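Long-range contacts in 5-formaminoimidazole-4-carboxamide-1-(beta)-D-ribofuranosyl 5'-monophosphate synthetase (Methanocaldococcus jannaschii, PDB 2R7K), which catalyses the folate-independent, ATP- and formate-dependent formylation of AICAR to FAICAR in purine biosynthesis: residues D226-S231 and Y253-N258; P293-S298 and R314-T319; P140-S145 and H197-V202. All blocks are in the same frame, centred on the assembly; numbering follows the deposited sequence. Where two conformers were deposited one is given.

Interaction 1 of 3, residues D226-S231 and Y253-N258. With AMZ (aminoimidazole 4-carboxamide ribonucleotide), chain F; ACP (phosphomethylphosphonic acid adenylate ester), chain E.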
loop_
_atom_site.group_PDB
_atom_site.type_symbol
_atom_site.label_atom_id
_atom_site.label_comp_id
_atom_site.label_asym_id
_atom_site.label_seq_id
_atom_site.Cartn_x
_atom_site.Cartn_y
_atom_site.Cartn_z
ATOM N N ASP A 226 -6.432 -16.806 -18.712
ATOM C CA ASP A 226 -5.495 -16.494 -19.793
ATOM C C ASP A 226 -5.916 -17.183 -21.095
ATOM O O ASP A 226 -6.727 -18.108 -21.090
ATOM C CB ASP A 226 -4.067 -16.946 -19.437
ATOM C CG ASP A 226 -3.896 -18.476 -19.479
ATOM O OD1 ASP A 226 -4.379 -19.147 -18.543
ATOM O OD2 ASP A 226 -3.248 -19.014 -20.422
ATOM N N LYS A 227 -5.353 -16.724 -22.209
ATOM C CA LYS A 227 -5.410 -17.480 -23.453
ATOM C C LYS A 227 -4.000 -17.950 -23.795
ATOM O O LYS A 227 -3.017 -17.271 -23.504
ATOM C CB LYS A 227 -6.019 -16.656 -24.591
ATOM C CG LYS A 227 -5.104 -15.612 -25.213
ATOM C CD LYS A 227 -5.798 -14.904 -26.386
ATOM C CE LYS A 227 -4.785 -14.421 -27.414
ATOM N NZ LYS A 227 -5.422 -13.866 -28.637
ATOM N N ARG A 228 -3.908 -19.125 -24.398
ATOM C CA ARG A 228 -2.622 -19.728 -24.701
ATOM C C ARG A 228 -1.987 -19.004 -25.867
ATOM O O ARG A 228 -2.686 -18.450 -26.724
ATOM C CB ARG A 228 -2.793 -21.207 -25.059
ATOM C CG ARG A 228 -3.400 -22.046 -23.956
ATOM C CD ARG A 228 -2.443 -22.153 -22.786
ATOM N NE ARG A 228 -2.735 -23.319 -21.959
ATOM C CZ ARG A 228 -3.009 -23.276 -20.657
ATOM N NH1 ARG A 228 -3.020 -22.120 -20.008
ATOM N NH2 ARG A 228 -3.263 -24.402 -20.004
ATOM N N TYR A 229 -0.657 -19.006 -25.876
ATOM C CA TYR A 229 0.136 -18.411 -26.934
ATOM C C TYR A 229 1.034 -19.541 -27.393
ATOM O O TYR A 229 2.000 -19.894 -26.710
ATOM C CB TYR A 229 0.958 -17.251 -26.365
ATOM C CG TYR A 229 1.469 -16.266 -27.367
ATOM C CD1 TYR A 229 0.722 -15.931 -28.484
ATOM C CD2 TYR A 229 2.689 -15.628 -27.178
ATOM C CE1 TYR A 229 1.186 -15.007 -29.395
ATOM C CE2 TYR A 229 3.155 -14.696 -28.081
ATOM C CZ TYR A 229 2.398 -14.396 -29.189
ATOM O OH TYR A 229 2.858 -13.480 -30.109
ATOM N N GLU A 230 0.698 -20.125 -28.544
ATOM C CA GLU A 230 1.295 -21.388 -28.989
ATOM C C GLU A 230 2.073 -21.248 -30.304
ATOM O O GLU A 230 1.691 -20.482 -31.174
ATOM C CB GLU A 230 0.201 -22.457 -29.105
ATOM C CG GLU A 230 -0.331 -22.922 -27.758
ATOM C CD GLU A 230 -1.708 -23.553 -27.830
ATOM O OE1 GLU A 230 -2.454 -23.277 -28.791
ATOM O OE2 GLU A 230 -2.047 -24.324 -26.907
ATOM N N SER A 231 3.173 -21.985 -30.429
ATOM C CA SER A 231 4.005 -21.958 -31.631
ATOM C C SER A 231 4.010 -23.359 -32.270
ATOM O O SER A 231 4.141 -24.353 -31.562
ATOM C CB SER A 231 5.425 -21.528 -31.259
ATOM O OG SER A 231 6.236 -21.303 -32.401
ATOM N N TYR A 253 1.383 -26.872 -31.951
ATOM C CA TYR A 253 0.702 -26.206 -30.845
ATOM C C TYR A 253 1.502 -26.292 -29.550
ATOM O O TYR A 253 0.975 -26.665 -28.505
ATOM C CB TYR A 253 -0.681 -26.818 -30.654
ATOM C CG TYR A 253 -1.592 -26.617 -31.846
ATOM C CD1 TYR A 253 -2.546 -25.604 -31.849
ATOM C CD2 TYR A 253 -1.493 -27.434 -32.977
ATOM C CE1 TYR A 253 -3.386 -25.412 -32.930
ATOM C CE2 TYR A 253 -2.325 -27.239 -34.079
ATOM C CZ TYR A 253 -3.272 -26.229 -34.045
ATOM O OH TYR A 253 -4.108 -26.028 -35.124
ATOM N N VAL A 254 2.780 -25.953 -29.634
ATOM C CA VAL A 254 3.655 -25.959 -28.470
ATOM C C VAL A 254 3.384 -24.728 -27.606
ATOM O O VAL A 254 3.488 -23.592 -28.086
ATOM C CB VAL A 254 5.128 -25.921 -28.892
ATOM C CG1 VAL A 254 6.041 -26.158 -27.679
ATOM C CG2 VAL A 254 5.400 -26.950 -29.986
ATOM N N ILE A 255 3.032 -24.949 -26.339
ATOM C CA ILE A 255 2.800 -23.838 -25.420
ATOM C C ILE A 255 4.072 -23.030 -25.223
ATOM O O ILE A 255 5.090 -23.567 -24.780
ATOM C CB ILE A 255 2.246 -24.291 -24.040
ATOM C CG1 ILE A 255 1.922 -23.063 -23.194
ATOM C CG2 ILE A 255 3.236 -25.197 -23.306
ATOM C CD1 ILE A 255 0.807 -22.227 -23.787
ATOM N N THR A 256 4.025 -21.745 -25.578
ATOM C CA THR A 256 5.186 -20.878 -25.378
ATOM C C THR A 256 4.941 -19.758 -24.363
ATOM O O THR A 256 5.889 -19.158 -23.867
ATOM C CB THR A 256 5.712 -20.238 -26.691
ATOM O OG1 THR A 256 4.777 -19.266 -27.184
ATOM C CG2 THR A 256 5.990 -21.292 -27.752
ATOM N N GLY A 257 3.682 -19.470 -24.062
ATOM C CA GLY A 257 3.369 -18.334 -23.209
ATOM C C GLY A 257 1.881 -18.135 -23.044
ATOM O O GLY A 257 1.087 -18.956 -23.498
ATOM N N ASN A 258 1.509 -17.045 -22.375
ATOM C CA ASN A 258 0.114 -16.744 -22.102
ATOM C C ASN A 258 -0.171 -15.258 -22.170
ATOM O O ASN A 258 0.711 -14.420 -21.960
ATOM C CB ASN A 258 -0.315 -17.294 -20.727
ATOM C CG ASN A 258 0.257 -18.674 -20.436
ATOM O OD1 ASN A 258 -0.451 -19.685 -20.504
ATOM N ND2 ASN A 258 1.540 -18.724 -20.107
HETATM O O5 AMZ F . 0.632 -22.473 -20.043
HETATM C C6 AMZ F . 1.834 -22.558 -19.785
HETATM N N2 AMZ F . 2.678 -21.529 -19.695
HETATM C C3A AMZ F . 2.466 -23.914 -19.542
HETATM C C7A AMZ F . 1.799 -25.116 -19.568
HETATM N N3 AMZ F . 0.501 -25.286 -19.808
HETATM N N1 AMZ F . 3.742 -24.147 -19.269
HETATM C C5 AMZ F . 3.875 -25.472 -19.126
HETATM N N AMZ F . 2.688 -26.065 -19.305
HETATM C C1 AMZ F . 2.416 -27.508 -19.220
HETATM C C2 AMZ F . 2.753 -28.194 -20.544
HETATM C C3 AMZ F . 4.107 -28.826 -20.285
HETATM O O2 AMZ F . 4.181 -30.060 -20.998
HETATM O O1 AMZ F . 1.785 -29.221 -20.773
HETATM O O AMZ F . 3.302 -28.039 -18.200
HETATM C C AMZ F . 4.064 -29.115 -18.780
HETATM C C4 AMZ F . 5.471 -29.033 -18.181
HETATM O O3 AMZ F . 6.021 -27.740 -18.417
HETATM P P AMZ F . 7.561 -27.578 -18.811
HETATM O OP1 AMZ F . 8.530 -28.019 -17.771
HETATM O O4 AMZ F . 7.771 -28.412 -20.186
HETATM O OP2 AMZ F . 7.765 -26.020 -19.194
HETATM P PG ACP E . 0.110 -29.236 -23.452
HETATM O O1G ACP E . 1.356 -29.668 -24.190
HETATM O O2G ACP E . -0.130 -30.003 -22.171
HETATM O O3G ACP E . -0.016 -27.736 -23.304
HETATM P PB ACP E . -2.832 -29.600 -23.645
HETATM O O1B ACP E . -2.757 -28.445 -22.675
HETATM O O2B ACP E . -3.178 -30.964 -23.085
HETATM C C3B ACP E . -1.258 -29.710 -24.538
HETATM P PA ACP E . -4.294 -30.016 -26.058
HETATM O O1A ACP E . -5.623 -30.700 -25.877
HETATM O O2A ACP E . -3.078 -30.774 -26.526
HETATM O O3A ACP E . -3.986 -29.204 -24.696
HETATM O "O5'" ACP E . -4.513 -28.811 -27.087
HETATM C "C5'" ACP E . -3.393 -28.133 -27.633
HETATM C "C4'" ACP E . -3.956 -26.889 -28.286
HETATM O "O4'" ACP E . -4.756 -27.259 -29.413
HETATM C "C3'" ACP E . -4.899 -26.147 -27.351
HETATM O "O3'" ACP E . -4.218 -25.203 -26.512
HETATM C "C2'" ACP E . -5.856 -25.476 -28.313
HETATM O "O2'" ACP E . -5.295 -24.235 -28.738
HETATM C "C1'" ACP E . -5.921 -26.439 -29.497
HETATM N N9 ACP E . -7.099 -27.318 -29.339
HETATM C C8 ACP E . -7.150 -28.392 -28.526
HETATM N N7 ACP E . -8.362 -28.991 -28.587
HETATM C C5 ACP E . -9.109 -28.292 -29.464
HETATM C C6 ACP E . -10.479 -28.397 -30.006
HETATM N N6 ACP E . -11.316 -29.382 -29.601
HETATM N N1 ACP E . -10.871 -27.469 -30.903
HETATM C C2 ACP E . -10.049 -26.481 -31.313
HETATM N N3 ACP E . -8.788 -26.328 -30.865
HETATM C C4 ACP E . -8.274 -27.185 -29.950
#

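Interaction 2 of 3, residues P293-S298 and R314-T319. With AMZ (aminoimidazole 4-carboxamide ribonucleotide), chain F.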
loop_
_atom_site.group_PDB
_atom_site.type_symbol
_atom_site.label_atom_id
_atom_site.label_comp_id
_atom_site.label_asym_id
_atom_site.label_seq_id
_atom_site.Cartn_x
_atom_site.Cartn_y
_atom_site.Cartn_z
ATOM N N PRO A 293 -5.939 -25.216 -6.444
ATOM C CA PRO A 293 -5.992 -24.744 -7.821
ATOM C C PRO A 293 -6.424 -25.809 -8.823
ATOM O O PRO A 293 -5.943 -26.943 -8.775
ATOM C CB PRO A 293 -4.547 -24.342 -8.105
ATOM C CG PRO A 293 -3.741 -25.187 -7.208
ATOM C CD PRO A 293 -4.553 -25.352 -5.961
ATOM N N PHE A 294 -7.340 -25.436 -9.710
ATOM C CA PHE A 294 -7.633 -26.239 -10.896
ATOM C C PHE A 294 -8.028 -25.339 -12.054
ATOM O O PHE A 294 -8.507 -24.222 -11.851
ATOM C CB PHE A 294 -8.691 -27.325 -10.626
ATOM C CG PHE A 294 -10.084 -26.800 -10.368
ATOM C CD1 PHE A 294 -10.985 -26.650 -11.408
ATOM C CD2 PHE A 294 -10.500 -26.493 -9.079
ATOM C CE1 PHE A 294 -12.272 -26.180 -11.179
ATOM C CE2 PHE A 294 -11.793 -26.031 -8.835
ATOM C CZ PHE A 294 -12.682 -25.876 -9.885
ATOM N N CYS A 295 -7.808 -25.830 -13.269
ATOM C CA CYS A 295 -8.032 -25.043 -14.476
ATOM C C CYS A 295 -8.962 -25.763 -15.446
ATOM O O CYS A 295 -8.784 -26.953 -15.712
ATOM C CB CYS A 295 -6.687 -24.774 -15.154
ATOM S SG CYS A 295 -6.777 -23.808 -16.658
ATOM N N LEU A 296 -9.967 -25.051 -15.951
ATOM C CA LEU A 296 -10.714 -25.510 -17.120
ATOM C C LEU A 296 -10.208 -24.768 -18.349
ATOM O O LEU A 296 -10.295 -23.545 -18.418
ATOM C CB LEU A 296 -12.212 -25.262 -16.961
ATOM C CG LEU A 296 -12.922 -26.060 -15.868
ATOM C CD1 LEU A 296 -14.406 -25.777 -15.957
ATOM C CD2 LEU A 296 -12.638 -27.544 -16.003
ATOM N N GLN A 297 -9.673 -25.505 -19.316
ATOM C CA GLN A 297 -9.200 -24.912 -20.562
ATOM C C GLN A 297 -10.302 -25.015 -21.602
ATOM O O GLN A 297 -10.632 -26.096 -22.083
ATOM C CB GLN A 297 -7.933 -25.619 -21.026
ATOM C CG GLN A 297 -6.820 -25.551 -20.002
ATOM C CD GLN A 297 -5.840 -26.686 -20.132
ATOM O OE1 GLN A 297 -5.717 -27.522 -19.232
ATOM N NE2 GLN A 297 -5.134 -26.732 -21.257
ATOM N N SER A 298 -10.891 -23.882 -21.938
ATOM C CA SER A 298 -12.116 -23.893 -22.708
ATOM C C SER A 298 -12.063 -23.069 -23.994
ATOM O O SER A 298 -11.133 -22.294 -24.229
ATOM C CB SER A 298 -13.276 -23.430 -21.831
ATOM O OG SER A 298 -13.122 -22.067 -21.483
ATOM N N ARG A 314 -4.283 -29.475 -10.720
ATOM C CA ARG A 314 -3.395 -28.670 -9.905
ATOM C C ARG A 314 -3.188 -27.324 -10.594
ATOM O O ARG A 314 -3.982 -26.936 -11.446
ATOM C CB ARG A 314 -2.074 -29.391 -9.650
ATOM C CG ARG A 314 -1.624 -30.283 -10.782
ATOM C CD ARG A 314 -1.159 -29.480 -11.964
ATOM N NE ARG A 314 -0.869 -30.345 -13.095
ATOM C CZ ARG A 314 -0.360 -29.923 -14.246
ATOM N NH1 ARG A 314 -0.131 -30.792 -15.224
ATOM N NH2 ARG A 314 -0.075 -28.636 -14.414
ATOM N N VAL A 315 -2.129 -26.614 -10.231
ATOM C CA VAL A 315 -1.927 -25.278 -10.765
ATOM C C VAL A 315 -1.467 -25.340 -12.222
ATOM O O VAL A 315 -0.545 -26.080 -12.562
ATOM C CB VAL A 315 -0.943 -24.460 -9.902
ATOM C CG1 VAL A 315 0.437 -25.115 -9.886
ATOM C CG2 VAL A 315 -0.879 -23.016 -10.380
ATOM N N ASP A 316 -2.137 -24.559 -13.064
ATOM C CA ASP A 316 -1.875 -24.505 -14.493
ATOM C C ASP A 316 -0.903 -23.379 -14.836
ATOM O O ASP A 316 -0.971 -22.288 -14.258
ATOM C CB ASP A 316 -3.200 -24.321 -15.249
ATOM C CG ASP A 316 -3.004 -24.184 -16.759
ATOM O OD1 ASP A 316 -3.130 -25.204 -17.471
ATOM O OD2 ASP A 316 -2.711 -23.065 -17.232
ATOM N N GLY A 317 -0.011 -23.643 -15.787
ATOM C CA GLY A 317 0.978 -22.658 -16.229
ATOM C C GLY A 317 0.421 -21.279 -16.534
ATOM O O GLY A 317 1.119 -20.280 -16.409
ATOM N N GLY A 318 -0.838 -21.216 -16.949
ATOM C CA GLY A 318 -1.445 -19.942 -17.299
ATOM C C GLY A 318 -1.544 -18.942 -16.153
ATOM O O GLY A 318 -1.751 -17.748 -16.394
ATOM N N THR A 319 -1.409 -19.423 -14.912
ATOM C CA THR A 319 -1.441 -18.550 -13.733
ATOM C C THR A 319 -0.294 -17.544 -13.737
ATOM O O THR A 319 -0.358 -16.509 -13.069
ATOM C CB THR A 319 -1.446 -19.335 -12.400
ATOM O OG1 THR A 319 -0.346 -20.254 -12.362
ATOM C CG2 THR A 319 -2.737 -20.087 -12.241
HETATM O O5 AMZ F . 0.632 -22.473 -20.043
HETATM C C6 AMZ F . 1.834 -22.558 -19.785
HETATM N N2 AMZ F . 2.678 -21.529 -19.695
HETATM C C3A AMZ F . 2.466 -23.914 -19.542
HETATM C C7A AMZ F . 1.799 -25.116 -19.568
HETATM N N3 AMZ F . 0.501 -25.286 -19.808
HETATM N N1 AMZ F . 3.742 -24.147 -19.269
HETATM C C5 AMZ F . 3.875 -25.472 -19.126
HETATM N N AMZ F . 2.688 -26.065 -19.305
HETATM C C1 AMZ F . 2.416 -27.508 -19.220
HETATM C C2 AMZ F . 2.753 -28.194 -20.544
HETATM C C3 AMZ F . 4.107 -28.826 -20.285
HETATM O O2 AMZ F . 4.181 -30.060 -20.998
HETATM O O1 AMZ F . 1.785 -29.221 -20.773
HETATM O O AMZ F . 3.302 -28.039 -18.200
HETATM C C AMZ F . 4.064 -29.115 -18.780
HETATM C C4 AMZ F . 5.471 -29.033 -18.181
HETATM O O3 AMZ F . 6.021 -27.740 -18.417
HETATM P P AMZ F . 7.561 -27.578 -18.811
HETATM O OP1 AMZ F . 8.530 -28.019 -17.771
HETATM O O4 AMZ F . 7.771 -28.412 -20.186
HETATM O OP2 AMZ F . 7.765 -26.020 -19.194
#

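Interaction 3 of 3, residues P140-S145 and H197-V202. With ACP (phosphomethylphosphonic acid adenylate ester), chain E.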
loop_
_atom_site.group_PDB
_atom_site.type_symbol
_atom_site.label_atom_id
_atom_site.label_comp_id
_atom_site.label_asym_id
_atom_site.label_seq_id
_atom_site.Cartn_x
_atom_site.Cartn_y
_atom_site.Cartn_z
ATOM N N PRO A 140 -15.802 -31.325 -26.452
ATOM C CA PRO A 140 -15.838 -31.548 -27.900
ATOM C C PRO A 140 -16.336 -32.966 -28.220
ATOM O O PRO A 140 -16.058 -33.899 -27.463
ATOM C CB PRO A 140 -14.368 -31.416 -28.313
ATOM C CG PRO A 140 -13.683 -30.710 -27.157
ATOM C CD PRO A 140 -14.429 -31.159 -25.948
ATOM N N LYS A 141 -17.064 -33.124 -29.324
ATOM C CA LYS A 141 -17.471 -34.460 -29.770
ATOM C C LYS A 141 -16.251 -35.333 -30.035
ATOM O O LYS A 141 -15.281 -34.887 -30.647
ATOM C CB LYS A 141 -18.332 -34.386 -31.031
ATOM C CG LYS A 141 -19.818 -34.223 -30.771
ATOM C CD LYS A 141 -20.586 -34.019 -32.074
ATOM C CE LYS A 141 -20.275 -32.657 -32.695
ATOM N NZ LYS A 141 -20.817 -32.503 -34.077
ATOM N N LYS A 142 -16.292 -36.572 -29.563
ATOM C CA LYS A 142 -15.215 -37.509 -29.850
ATOM C C LYS A 142 -15.560 -38.333 -31.086
ATOM O O LYS A 142 -16.729 -38.615 -31.344
ATOM C CB LYS A 142 -14.957 -38.425 -28.655
ATOM C CG LYS A 142 -14.685 -37.685 -27.351
ATOM C CD LYS A 142 -13.542 -36.683 -27.494
ATOM C CE LYS A 142 -13.167 -36.055 -26.151
ATOM N NZ LYS A 142 -14.300 -35.304 -25.536
ATOM N N TYR A 143 -14.538 -38.696 -31.853
ATOM C CA TYR A 143 -14.714 -39.564 -33.016
ATOM C C TYR A 143 -13.861 -40.819 -32.879
ATOM O O TYR A 143 -12.644 -40.738 -32.719
ATOM C CB TYR A 143 -14.373 -38.818 -34.306
ATOM C CG TYR A 143 -15.336 -37.698 -34.605
ATOM C CD1 TYR A 143 -16.464 -37.916 -35.381
ATOM C CD2 TYR A 143 -15.129 -36.421 -34.090
ATOM C CE1 TYR A 143 -17.355 -36.896 -35.649
ATOM C CE2 TYR A 143 -16.010 -35.395 -34.350
ATOM C CZ TYR A 143 -17.124 -35.633 -35.130
ATOM O OH TYR A 143 -18.008 -34.609 -35.394
ATOM N N GLU A 144 -14.508 -41.980 -32.947
ATOM C CA GLU A 144 -13.810 -43.251 -32.752
ATOM C C GLU A 144 -12.768 -43.556 -33.829
ATOM O O GLU A 144 -11.686 -44.059 -33.519
ATOM C CB GLU A 144 -14.804 -44.405 -32.641
ATOM C CG GLU A 144 -15.575 -44.445 -31.336
ATOM C CD GLU A 144 -16.524 -45.626 -31.271
ATOM O OE1 GLU A 144 -16.732 -46.276 -32.322
ATOM O OE2 GLU A 144 -17.062 -45.904 -30.176
ATOM N N SER A 145 -13.085 -43.254 -35.086
ATOM C CA SER A 145 -12.145 -43.518 -36.180
ATOM C C SER A 145 -12.200 -42.466 -37.285
ATOM O O SER A 145 -13.188 -41.748 -37.415
ATOM C CB SER A 145 -12.368 -44.925 -36.759
ATOM O OG SER A 145 -13.719 -45.114 -37.140
ATOM N N HIS A 197 -6.221 -39.477 -31.363
ATOM C CA HIS A 197 -7.462 -39.038 -30.743
ATOM C C HIS A 197 -8.090 -37.956 -31.608
ATOM O O HIS A 197 -7.489 -36.908 -31.842
ATOM C CB HIS A 197 -7.222 -38.517 -29.322
ATOM C CG HIS A 197 -8.470 -38.057 -28.629
ATOM N ND1 HIS A 197 -8.764 -36.725 -28.431
ATOM C CD2 HIS A 197 -9.501 -38.753 -28.093
ATOM C CE1 HIS A 197 -9.920 -36.620 -27.800
ATOM N NE2 HIS A 197 -10.388 -37.837 -27.583
ATOM N N ILE A 198 -9.298 -38.224 -32.088
ATOM C CA ILE A 198 -9.983 -37.314 -32.992
ATOM C C ILE A 198 -11.154 -36.682 -32.282
ATOM O O ILE A 198 -12.006 -37.386 -31.740
ATOM C CB ILE A 198 -10.521 -38.075 -34.241
ATOM C CG1 ILE A 198 -9.423 -38.945 -34.864
ATOM C CG2 ILE A 198 -11.104 -37.109 -35.271
ATOM C CD1 ILE A 198 -9.931 -39.893 -35.934
ATOM N N GLU A 199 -11.211 -35.353 -32.281
ATOM C CA GLU A 199 -12.372 -34.679 -31.721
ATOM C C GLU A 199 -12.815 -33.478 -32.535
ATOM O O GLU A 199 -12.042 -32.891 -33.292
ATOM C CB GLU A 199 -12.132 -34.271 -30.254
ATOM C CG GLU A 199 -10.924 -33.367 -30.020
ATOM C CD GLU A 199 -10.835 -32.870 -28.579
ATOM O OE1 GLU A 199 -11.220 -33.623 -27.657
ATOM O OE2 GLU A 199 -10.382 -31.724 -28.368
ATOM N N GLU A 200 -14.076 -33.119 -32.362
ATOM C CA GLU A 200 -14.615 -31.913 -32.952
ATOM C C GLU A 200 -13.647 -30.740 -32.795
ATOM O O GLU A 200 -13.121 -30.497 -31.712
ATOM C CB GLU A 200 -15.942 -31.595 -32.278
ATOM C CG GLU A 200 -16.530 -30.244 -32.616
ATOM C CD GLU A 200 -17.819 -29.997 -31.873
ATOM O OE1 GLU A 200 -18.107 -30.748 -30.909
ATOM O OE2 GLU A 200 -18.549 -29.058 -32.256
ATOM N N TYR A 201 -13.395 -30.022 -33.881
ATOM C CA TYR A 201 -12.614 -28.803 -33.789
ATOM C C TYR A 201 -13.578 -27.691 -33.376
ATOM O O TYR A 201 -14.511 -27.355 -34.120
ATOM C CB TYR A 201 -11.921 -28.484 -35.116
ATOM C CG TYR A 201 -10.961 -27.320 -35.024
ATOM C CD1 TYR A 201 -9.591 -27.528 -34.946
ATOM C CD2 TYR A 201 -11.427 -26.007 -35.003
ATOM C CE1 TYR A 201 -8.706 -26.464 -34.850
ATOM C CE2 TYR A 201 -10.552 -24.932 -34.908
ATOM C CZ TYR A 201 -9.192 -25.167 -34.829
ATOM O OH TYR A 201 -8.314 -24.107 -34.741
ATOM N N VAL A 202 -13.383 -27.151 -32.172
ATOM C CA VAL A 202 -14.258 -26.088 -31.677
ATOM C C VAL A 202 -13.735 -24.731 -32.128
ATOM O O VAL A 202 -12.569 -24.406 -31.928
ATOM C CB VAL A 202 -14.435 -26.143 -30.136
ATOM C CG1 VAL A 202 -15.309 -24.983 -29.642
ATOM C CG2 VAL A 202 -15.053 -27.476 -29.726
HETATM P PG ACP E . 0.110 -29.236 -23.452
HETATM O O1G ACP E . 1.356 -29.668 -24.190
HETATM O O2G ACP E . -0.130 -30.003 -22.171
HETATM O O3G ACP E . -0.016 -27.736 -23.304
HETATM P PB ACP E . -2.832 -29.600 -23.645
HETATM O O1B ACP E . -2.757 -28.445 -22.675
HETATM O O2B ACP E . -3.178 -30.964 -23.085
HETATM C C3B ACP E . -1.258 -29.710 -24.538
HETATM P PA ACP E . -4.294 -30.016 -26.058
HETATM O O1A ACP E . -5.623 -30.700 -25.877
HETATM O O2A ACP E . -3.078 -30.774 -26.526
HETATM O O3A ACP E . -3.986 -29.204 -24.696
HETATM O "O5'" ACP E . -4.513 -28.811 -27.087
HETATM C "C5'" ACP E . -3.393 -28.133 -27.633
HETATM C "C4'" ACP E . -3.956 -26.889 -28.286
HETATM O "O4'" ACP E . -4.756 -27.259 -29.413
HETATM C "C3'" ACP E . -4.899 -26.147 -27.351
HETATM O "O3'" ACP E . -4.218 -25.203 -26.512
HETATM C "C2'" ACP E . -5.856 -25.476 -28.313
HETATM O "O2'" ACP E . -5.295 -24.235 -28.738
HETATM C "C1'" ACP E . -5.921 -26.439 -29.497
HETATM N N9 ACP E . -7.099 -27.318 -29.339
HETATM C C8 ACP E . -7.150 -28.392 -28.526
HETATM N N7 ACP E . -8.362 -28.991 -28.587
HETATM C C5 ACP E . -9.109 -28.292 -29.464
HETATM C C6 ACP E . -10.479 -28.397 -30.006
HETATM N N6 ACP E . -11.316 -29.382 -29.601
HETATM N N1 ACP E . -10.871 -27.469 -30.903
HETATM C C2 ACP E . -10.049 -26.481 -31.313
HETATM N N3 ACP E . -8.788 -26.328 -30.865
HETATM C C4 ACP E . -8.274 -27.185 -29.950
#

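Interaction 1 of 3, residues D226-S231 and Y253-N258
Tyr229 meets Thr256 and Gly257 at a classic beta bulge, where the antiparallel register slips by one residue. Tyr229 O is gripped twice by Thr256: Thr256 N lies 3.0 Å from Tyr229 O in its carbonyl plane, whereas OG1 of Thr256 is 2.9 Å from the same oxygen but above that plane. OG1, which also hydrogen-bonds Thr205 OG1 of a neighbouring subunit, can double back because chi1 (70°) sets it between the backbone N and the carbonyl carbon. The bond from Gly257 N to Tyr229 O is weak, but Tyr229 N donates to Gly257 O at 2.9 Å. Past the bulge, Ser231 N to Val254 O (2.9 Å) and Val254 N to Ser231 O complete a reciprocal pair.

On the face bearing Arg228, Glu230 and Ile255, Arg228 NH1 pairs with Asp226 OD2 at 3.1 Å, on the syn lone pair, and NH2 bridges to Asp316; Asp226 OD1 hydrogen-bonds His210. The CD1 methyl of Ile255 packs 3.4 Å from Arg228 CD, while its CG1 sits against AMZ C6. Glu230 OE1 accepts from ACP O2' at 3.0 Å and bridges to Arg238 of another subunit, while OE2 accepts from O3'. A carboxylate holding the ribose hydroxyls is characteristic of the ATP-grasp nucleotide site.

Interaction 2 of 3, residues P293-S298 and R314-T319
The amide of Gln297 and the carboxylate of Asp316 approach obliquely, their planes 51° apart and their nearest atoms, Gln297 OE1 and Asp316 OD1, 3.9 Å from each other. Gly318 N reaches OD2 of Asp316 at 2.6 Å from the anti side, 34° out of the carboxylate plane, closing an Asx turn. The guanidinium of Arg314 has Val315 O at its edge, in its plane and 3.2 Å from NH2, and its NE pairs with Glu122.

Packing joins strand 293-298 to the loop. Asp316 CB rests 3.5 Å from Cys295 CB; chi1 (177°) swings the carboxylate past it, so that Asp316 CG lies 3.8 Å from Cys295 SG. Pro293 lays its CG against Val315 CB at 4.0 Å, the two side chains at a slant. The backbones come close at Pro293 O and Arg314 CA, 3.3 Å apart. Within the loop, Asp316 O accepts from both N and OG1 of Thr319, which arrive from opposite faces of its plane, starting the 3-10 turn that brings Gly317 CA to AMZ C6.

Across the segments the contact is thus van der Waals, with 250 Å² buried, and both carboxylate oxygens of Asp316 have partners, Gly318 N for OD2 and Arg228 for OD1. These two bonds hold the carboxylate's orientation beside Gln297, a predicted magnesium ligand whose NE2 donates to ACP O1B.

Interaction 3 of 3, residues P140-S145 and H197-V202
Three hydrogen bonds tie Lys141 and Tyr143 to the strand 197-200. Glu200 N donates to Lys141 O at 2.7 Å, in the carbonyl plane, and Tyr143 N donates to Ile198 O at 2.9 Å. The third involves a side chain: Glu200, extended beyond CG, turns the anti lone pair of OE1 to Lys141 N, 3.0 Å away and almost straight at 174°. Lys141 O is further approached by Glu199 CA in a CA-H...O contact.

Apolar packing flanks these bonds. Tyr143 CB touches Ile198 CG2 at 3.8 Å, and the tyrosine ring presents its edge to Glu200 N; its hydroxyl bonds to Asp150. At the other end, Pro140 CB touches both Glu200 O (3.7 Å) and Val202 CG2.

Charges are close but not bridged: Lys142 runs alongside Glu199, with NZ 4.1 Å from OE1, because bends at chi2 and chi4 turn NZ back to donate to Pro140 O. Glu199 OE2 pairs instead with Lys156.

The nucleotide uses the same strand end. ACP N6 donates to Glu199 OE2 (2.8 Å) and to Glu200 O, Val202 N donates to ACP N1 (2.8 Å), and ACP C2 sits over the centre of the Tyr201 ring. An acceptor pair for the amino group beside a donor for N1 matches the adenine edge, consistent with selection for adenine, probably with Lys142 and Lys156 stabilising the negative charge of Glu199.

In the fold
Along the chain the contacts come in series, interaction 3, then 1, then 2, and all lie in the ATP-grasp part of the chain. Interaction 3 belongs to the four-stranded antiparallel sheet, with Pro140 and Val202 packing on strand 306-312 of the five-stranded one. Both strands of interaction 1 and strand 293-298 of interaction 2 belong to that larger sheet; these contacts, centres about 13 Å apart, join through Arg228 NH2 and Asp316 OD1 (2.7 Å). Interaction 3 touches neither, its centre lying about 21 Å from that of interaction 1 and about 22 Å from that of interaction 2. ACP spans the gap, adenine at 3 and ribose at 1, while AMZ contacts 1 and 2, placing the substrate sites side by side.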